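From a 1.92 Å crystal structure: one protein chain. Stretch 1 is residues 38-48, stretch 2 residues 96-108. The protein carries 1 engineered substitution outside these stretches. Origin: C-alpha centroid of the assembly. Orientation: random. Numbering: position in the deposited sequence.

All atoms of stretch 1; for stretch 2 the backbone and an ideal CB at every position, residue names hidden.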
# COMPACT_ATOMS: atom_id res chain seq x y z
N ASP A 38 18.01 1.27 -23.83
CA ASP A 38 18.79 1.10 -22.59
C ASP A 38 18.61 -0.35 -22.06
O ASP A 38 17.49 -0.78 -21.79
CB ASP A 38 18.31 2.18 -21.56
CG ASP A 38 19.12 2.21 -20.27
OD1 ASP A 38 19.86 1.24 -20.02
OD2 ASP A 38 19.02 3.21 -19.47
N PRO A 39 19.69 -1.15 -21.96
CA PRO A 39 19.46 -2.53 -21.51
C PRO A 39 18.63 -2.61 -20.19
O PRO A 39 17.81 -3.51 -20.05
CB PRO A 39 20.89 -3.06 -21.39
CG PRO A 39 21.62 -2.36 -22.46
CD PRO A 39 21.11 -0.95 -22.32
N GLY A 40 18.81 -1.65 -19.27
CA GLY A 40 18.07 -1.68 -18.00
C GLY A 40 16.58 -1.47 -18.25
O GLY A 40 15.71 -2.12 -17.65
N TYR A 41 16.27 -0.55 -19.15
CA TYR A 41 14.87 -0.35 -19.53
C TYR A 41 14.24 -1.65 -20.07
O TYR A 41 13.08 -1.94 -19.83
CB TYR A 41 14.80 0.77 -20.57
CG TYR A 41 13.44 0.91 -21.24
CD1 TYR A 41 13.28 0.67 -22.61
CD2 TYR A 41 12.29 1.28 -20.49
CE1 TYR A 41 12.05 0.81 -23.23
CE2 TYR A 41 11.05 1.37 -21.10
CZ TYR A 41 10.95 1.18 -22.47
OH TYR A 41 9.71 1.28 -23.09
N LEU A 42 15.01 -2.42 -20.84
CA LEU A 42 14.46 -3.62 -21.45
C LEU A 42 14.17 -4.67 -20.39
O LEU A 42 13.16 -5.37 -20.46
CB LEU A 42 15.44 -4.17 -22.53
CG LEU A 42 15.62 -3.24 -23.74
CD1 LEU A 42 16.55 -3.92 -24.69
CD2 LEU A 42 14.31 -2.97 -24.49
N GLN A 43 15.04 -4.74 -19.38
CA GLN A 43 14.83 -5.62 -18.25
C GLN A 43 13.57 -5.20 -17.44
O GLN A 43 12.76 -6.03 -16.97
CB GLN A 43 16.06 -5.59 -17.35
CG GLN A 43 17.26 -6.37 -17.86
CD GLN A 43 16.92 -7.83 -18.20
OE1 GLN A 43 16.66 -8.17 -19.35
NE2 GLN A 43 16.94 -8.68 -17.21
N TYR A 44 13.41 -3.89 -17.30
CA TYR A 44 12.21 -3.33 -16.63
C TYR A 44 10.93 -3.71 -17.37
O TYR A 44 9.97 -4.18 -16.75
CB TYR A 44 12.38 -1.80 -16.53
CG TYR A 44 11.15 -1.08 -15.97
CD1 TYR A 44 10.40 -0.22 -16.76
CD2 TYR A 44 10.77 -1.26 -14.64
CE1 TYR A 44 9.27 0.44 -16.24
CE2 TYR A 44 9.66 -0.62 -14.12
CZ TYR A 44 8.91 0.23 -14.94
OH TYR A 44 7.82 0.90 -14.38
N GLN A 45 10.92 -3.56 -18.71
CA GLN A 45 9.74 -3.90 -19.52
C GLN A 45 9.40 -5.40 -19.41
O GLN A 45 8.24 -5.76 -19.46
CB GLN A 45 9.86 -3.47 -21.01
CG GLN A 45 9.59 -1.93 -21.34
CD GLN A 45 8.08 -1.49 -21.32
OE1 GLN A 45 7.24 -2.14 -20.68
NE2 GLN A 45 7.75 -0.36 -22.01
N ASP A 46 10.43 -6.25 -19.32
CA ASP A 46 10.26 -7.72 -19.11
C ASP A 46 9.55 -8.01 -17.77
O ASP A 46 8.56 -8.74 -17.74
CB ASP A 46 11.63 -8.37 -19.16
CG ASP A 46 11.58 -9.89 -19.24
OD1 ASP A 46 10.66 -10.53 -18.70
OD2 ASP A 46 12.53 -10.45 -19.84
N ALA A 47 10.07 -7.43 -16.70
CA ALA A 47 9.43 -7.48 -15.38
C ALA A 47 7.98 -6.95 -15.37
O ALA A 47 7.08 -7.54 -14.74
CB ALA A 47 10.26 -6.70 -14.36
N ALA A 48 7.77 -5.81 -16.01
CA ALA A 48 6.47 -5.16 -16.07
C ALA A 48 5.45 -6.05 -16.81
O ALA A 48 4.29 -6.17 -16.41
CB ALA A 48 6.61 -3.83 -16.77
N UNK A 96 18.67 0.03 -8.21
CA UNK A 96 19.53 0.11 -9.41
C UNK A 96 19.05 -0.92 -10.40
O UNK A 96 18.80 -2.06 -10.02
CB UNK A 96 21.01 -0.11 -9.07
N UNK A 97 18.94 -0.53 -11.68
CA UNK A 97 18.53 -1.45 -12.73
C UNK A 97 19.42 -1.30 -13.96
O UNK A 97 19.43 -0.23 -14.59
CB UNK A 97 17.06 -1.22 -13.10
N UNK A 98 20.17 -2.36 -14.29
CA UNK A 98 20.89 -2.38 -15.57
C UNK A 98 20.68 -3.65 -16.37
O UNK A 98 19.82 -4.45 -16.05
CB UNK A 98 22.39 -2.19 -15.32
N UNK A 99 21.47 -3.80 -17.43
CA UNK A 99 21.26 -4.89 -18.36
C UNK A 99 21.42 -6.19 -17.61
O UNK A 99 20.71 -7.14 -17.87
CB UNK A 99 22.23 -4.81 -19.54
N UNK A 100 22.31 -6.18 -16.63
CA UNK A 100 22.67 -7.37 -15.86
C UNK A 100 21.67 -7.71 -14.76
O UNK A 100 21.63 -8.84 -14.29
CB UNK A 100 24.06 -7.18 -15.24
N UNK A 101 20.84 -6.74 -14.36
CA UNK A 101 19.79 -6.95 -13.37
C UNK A 101 18.76 -8.00 -13.81
O UNK A 101 18.15 -7.87 -14.85
CB UNK A 101 19.08 -5.62 -13.08
N UNK A 102 18.57 -9.04 -13.00
CA UNK A 102 17.60 -10.08 -13.32
C UNK A 102 16.19 -9.52 -13.26
O UNK A 102 15.85 -8.76 -12.34
CB UNK A 102 17.74 -11.27 -12.37
N UNK A 103 15.35 -9.91 -14.23
CA UNK A 103 13.95 -9.43 -14.26
C UNK A 103 13.22 -9.90 -13.02
O UNK A 103 12.38 -9.18 -12.48
CB UNK A 103 13.22 -9.92 -15.51
N UNK A 104 13.56 -11.10 -12.56
CA UNK A 104 12.98 -11.63 -11.32
C UNK A 104 13.28 -10.76 -10.09
O UNK A 104 12.45 -10.64 -9.22
CB UNK A 104 13.50 -13.05 -11.08
N UNK A 105 14.46 -10.13 -10.03
CA UNK A 105 14.78 -9.21 -8.92
C UNK A 105 13.93 -7.94 -9.01
O UNK A 105 13.53 -7.38 -8.00
CB UNK A 105 16.27 -8.85 -8.93
N UNK A 106 13.69 -7.46 -10.22
CA UNK A 106 12.84 -6.27 -10.41
C UNK A 106 11.44 -6.60 -9.95
O UNK A 106 10.85 -5.86 -9.18
CB UNK A 106 12.83 -5.81 -11.87
N UNK A 107 10.93 -7.74 -10.40
CA UNK A 107 9.60 -8.21 -10.05
C UNK A 107 9.47 -8.37 -8.54
O UNK A 107 8.50 -7.91 -7.96
CB UNK A 107 9.30 -9.53 -10.76
N UNK A 108 10.47 -9.00 -7.91
CA UNK A 108 10.51 -9.11 -6.45
C UNK A 108 10.45 -7.77 -5.71
O UNK A 108 9.70 -7.65 -4.75
CB UNK A 108 11.79 -9.85 -6.04

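At position 96 the ideal CB has no atom of stretch 1 within 5.5 Å, so nothing visible restricts the choice and a polar residue is as reasonable as any. It is Asp-96, which makes no contact with stretch 1.

Position 97 has an extended backbone (phi/psi -135/116), and its CA-to-CB bond points toward stretch 1, with the ideal CB 4.8 Å from Gly-40 O. That gap leaves room for one more carbon; a beta-branched residue would suit the extended backbone. The residue is Val-97 (chi1 t), whose CG1 reaches 3.5 Å from Gly-40 O.

At 98 the CB points away, so side-chain identity is loosely constrained and a polar residue is plausible. The backbone does the packing: Gly-40 CA lies 3.7 Å from the carbonyl C of 98. An ideal CB on Gly-40 would fall 2.6 Å from the O of 97, a clash, so the glycine permits this approach. The residue is Gln-98, which opens a type I turn ending at 101.

Position 99 is the second residue of that turn, with phi/psi -61/-33, angles open to most residues. The steric evidence requires glycine: the ideal CB would sit 2.9 Å from Pro-39 CB. Gly-99 removes the clash, and its CA packs 3.6 Å from Pro-39 CB.

The CB of 100 points away; a small polar residue would be acceptable in a turn. Ser-100 occupies it.

At 101 the CB points sideways, 5.2 Å from Gln-43 CG, and the carbonyl matters more than the side chain: Gln-43 NE2 donates to the O of 101 at 2.8 Å, with an angle of 159°. Any residue could supply that acceptor; serine, threonine or aspartate could also serve the turn. In Thr-101, OG1 accepts from Gln-98 N at 2.7 Å, tying the turn's ends together.

Position 102 directly precedes a helix, and its CB points away. Ser, Thr, Asp or Asn would be the usual N-cap guesses, but the residue is Glu-102.

At 103 the CB points toward stretch 1, with ideal-CB distances of 4.1 Å to Asp-46 CG and 4.2 Å to both Gln-43 O and Ala-47 N. Such close surroundings favour a small residue, alanine or perhaps serine. It is Ala-103, whose N and Gln-43 NE2 each donate to one water at 3.0 Å.

Stretch 1 sets no limit on 104 and 105, so any helix-compatible residue would do; they are Ser-104 and Ala-105.

The ideal CB of 106 points toward stretch 1, 3.7 Å from Ala-47 CB, calling for an aliphatic such as Val, Leu or Ile. Ile-106 places CG2 3.4 Å from Ala-47 CB and near the edge of the Tyr-44 ring, while its CD1 lies 4.0 Å from Gln-43 CB.

At 107 the CA-to-CB bond points sideways, the ideal CB 4.7 Å from Ala-47 CB; several kinds would suit, long polar ones among them. It is Lys-107. Position 108, out of reach, is equally unrestricted: Asp-108.

Stretch 2 (96-108) DVQGSTEASAIKD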
# COMPACT_ATOMS: atom_id res chain seq x y z
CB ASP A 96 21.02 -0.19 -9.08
CG ASP A 96 21.63 0.81 -8.10
OD1 ASP A 96 20.98 1.84 -7.78
OD2 ASP A 96 22.79 0.57 -7.64
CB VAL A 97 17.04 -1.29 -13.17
CG1 VAL A 97 16.71 -2.24 -14.32
CG2 VAL A 97 16.09 -1.56 -12.00
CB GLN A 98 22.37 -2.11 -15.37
CG GLN A 98 22.99 -2.92 -14.30
CD GLN A 98 24.03 -2.12 -13.60
OE1 GLN A 98 25.20 -2.44 -13.65
NE2 GLN A 98 23.60 -1.01 -12.99
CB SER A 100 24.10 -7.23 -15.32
OG SER A 100 24.18 -6.18 -14.37
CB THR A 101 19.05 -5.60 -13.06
OG1 THR A 101 20.02 -4.57 -12.82
CG2 THR A 101 18.18 -5.75 -11.82
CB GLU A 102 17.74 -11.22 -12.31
CG GLU A 102 18.95 -12.10 -12.56
CD GLU A 102 18.82 -13.48 -11.93
OE1 GLU A 102 19.86 -14.03 -11.49
OE2 GLU A 102 17.68 -14.01 -11.87
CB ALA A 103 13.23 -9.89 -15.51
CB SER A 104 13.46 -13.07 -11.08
OG SER A 104 14.87 -13.11 -10.97
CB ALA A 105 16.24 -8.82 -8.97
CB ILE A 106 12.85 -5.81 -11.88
CG1 ILE A 106 14.27 -5.37 -12.25
CG2 ILE A 106 11.82 -4.66 -12.11
CD1 ILE A 106 14.44 -5.03 -13.75
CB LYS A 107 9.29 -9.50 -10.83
CG LYS A 107 8.07 -10.28 -10.37
CD LYS A 107 7.70 -11.50 -11.27
CE LYS A 107 8.71 -11.77 -12.46
NZ LYS A 107 8.59 -13.16 -13.06
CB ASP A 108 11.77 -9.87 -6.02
CG ASP A 108 11.68 -11.37 -6.28
OD1 ASP A 108 10.64 -11.87 -6.79
OD2 ASP A 108 12.67 -12.05 -5.98
O HOH W 1 16.11 -11.55 -16.64
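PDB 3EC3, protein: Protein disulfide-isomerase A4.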